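Organic hydroperoxide resistance protein (Deinococcus radiodurans, PDB 1USP) probably detoxifies organic hydroperoxides by thiol-dependent reduction, as do other members of the OsmC/Ohr family. Local coordinates at residues L62-V65 with S66-K70. Numbering follows the deposited sequence.
Sequences LGVV and SRRQK
The last turns of helix 46-68, the long helix that carries one half of the C57-C121 disulfide, bring residues 62-65 against 66-69 through contacts three and four residues apart, with the chain leaving helical geometry at Q69. V64 and R68 lie alongside each other and point the same way. CG1 of V64, set anti to its own nitrogen (chi1 168°), sits over the centre of one face of the R68 guanidinium, 3.5 Å from R68 CZ. Bends at chi2 and chi3 fold the arginine back to offer that face, while R68 CG passes 3.2 Å from V64 O. R67 folds back in its own way: bent at chi3, it lays a guanidinium face above the backbone at G63 and V64, with G63 O off-centre toward the rim. G63 contributes no side chain beneath this group, and R67 CG comes within 3.4 Å of G63 O. Q69 runs beside V65, the two side chains pointing in the same direction, with Q69 NE2 3.9 Å from V65 CG1. The hydroxyl of S66 turns back between its own nitrogen and carbonyl carbon (chi1 55°), bringing OG 2.8 Å from G63 O and 3.2 Å from L62 O, two acceptors that compete for its single proton. The helical bonds continue to the end: Q69 N reaches V65 O at 3.0 Å, whereas R67 N to G63 O is weak. L62, V64, V65 and R68 also touch helix 107-120, so one side of this terminus packs against a second helix. An aliphatic methyl lies against one face of R68 and peptide atoms over one face of R67, and neither guanidinium hydrogen-bonds to residues 62-65; the nearby backbone carbonyls would be expected to ease the positive charge gathered at this helix end.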
loop_
_atom_site.group_PDB
_atom_site.type_symbol
_atom_site.label_atom_id
_atom_site.label_comp_id
_atom_site.label_asym_id
_atom_site.label_seq_id
_atom_site.Cartn_x
_atom_site.Cartn_y
_atom_site.Cartn_z
ATOM N N LEU A 62 4.772 -15.542 4.745
ATOM C CA LEU A 62 5.107 -16.931 4.450
ATOM C C LEU A 62 6.480 -17.278 4.999
ATOM O O LEU A 62 6.703 -18.400 5.441
ATOM C CB LEU A 62 5.072 -17.203 2.953
ATOM C CG LEU A 62 3.651 -17.267 2.392
ATOM C CD1 LEU A 62 3.686 -17.169 0.888
ATOM C CD2 LEU A 62 2.959 -18.545 2.850
ATOM N N GLY A 63 7.392 -16.310 4.957
ATOM C CA GLY A 63 8.720 -16.459 5.529
ATOM C C GLY A 63 8.653 -16.680 7.023
ATOM O O GLY A 63 9.316 -17.573 7.551
ATOM N N VAL A 64 7.818 -15.885 7.692
ATOM C CA VAL A 64 7.619 -15.970 9.134
ATOM C C VAL A 64 7.017 -17.319 9.508
ATOM O O VAL A 64 7.444 -17.935 10.478
ATOM C CB VAL A 64 6.687 -14.843 9.652
ATOM C CG1 VAL A 64 6.247 -15.109 11.092
ATOM C CG2 VAL A 64 7.385 -13.491 9.558
ATOM N N VAL A 65 6.042 -17.766 8.726
ATOM C CA VAL A 65 5.322 -19.000 9.003
ATOM C C VAL A 65 6.231 -20.224 8.854
ATOM O O VAL A 65 6.146 -21.155 9.650
ATOM C CB VAL A 65 4.048 -19.118 8.119
ATOM C CG1 VAL A 65 3.527 -20.556 8.049
ATOM C CG2 VAL A 65 2.951 -18.176 8.640
ATOM N N SER A 66 7.097 -20.220 7.847
ATOM C CA SER A 66 7.967 -21.368 7.580
ATOM C C SER A 66 9.002 -21.551 8.689
ATOM O O SER A 66 9.272 -22.674 9.106
ATOM C CB SER A 66 8.662 -21.209 6.230
ATOM O OG SER A 66 9.352 -19.979 6.163
ATOM N N ARG A 67 9.563 -20.447 9.176
ATOM C CA ARG A 67 10.555 -20.485 10.254
ATOM C C ARG A 67 9.941 -20.961 11.566
ATOM O O ARG A 67 10.486 -21.846 12.236
ATOM C CB ARG A 67 11.180 -19.103 10.466
ATOM C CG ARG A 67 12.049 -18.633 9.315
ATOM C CD ARG A 67 12.893 -17.403 9.640
ATOM N NE ARG A 67 12.452 -16.214 8.905
ATOM C CZ ARG A 67 11.730 -15.205 9.410
ATOM N NH1 ARG A 67 11.330 -15.200 10.682
ATOM N NH2 ARG A 67 11.402 -14.185 8.624
ATOM N N ARG A 68 8.807 -20.365 11.922
ATOM C CA ARG A 68 8.115 -20.685 13.166
ATOM C C ARG A 68 7.584 -22.125 13.182
ATOM O O ARG A 68 7.598 -22.773 14.231
ATOM C CB ARG A 68 6.977 -19.682 13.428
ATOM C CG ARG A 68 7.452 -18.244 13.697
ATOM C CD ARG A 68 6.715 -17.509 14.819
ATOM N NE ARG A 68 5.500 -16.812 14.368
ATOM C CZ ARG A 68 5.287 -15.487 14.424
ATOM N NH1 ARG A 68 6.209 -14.648 14.889
ATOM N NH2 ARG A 68 4.133 -14.989 13.998
ATOM N N GLN A 69 7.141 -22.624 12.028
ATOM C CA GLN A 69 6.572 -23.971 11.929
ATOM C C GLN A 69 7.556 -25.019 11.376
ATOM O O GLN A 69 7.161 -26.158 11.128
ATOM C CB GLN A 69 5.312 -23.953 11.056
ATOM C CG GLN A 69 4.136 -23.157 11.634
ATOM C CD GLN A 69 2.854 -23.305 10.808
ATOM O OE1 GLN A 69 2.759 -24.183 9.943
ATOM N NE2 GLN A 69 1.869 -22.447 11.074
ATOM N N LYS A 70 8.823 -24.640 11.185
ATOM C CA LYS A 70 9.839 -25.521 10.576
ATOM C C LYS A 70 9.365 -26.169 9.267
ATOM O O LYS A 70 9.636 -27.345 9.009
ATOM C CB LYS A 70 10.294 -26.600 11.574
ATOM C CG LYS A 70 10.835 -26.044 12.883
#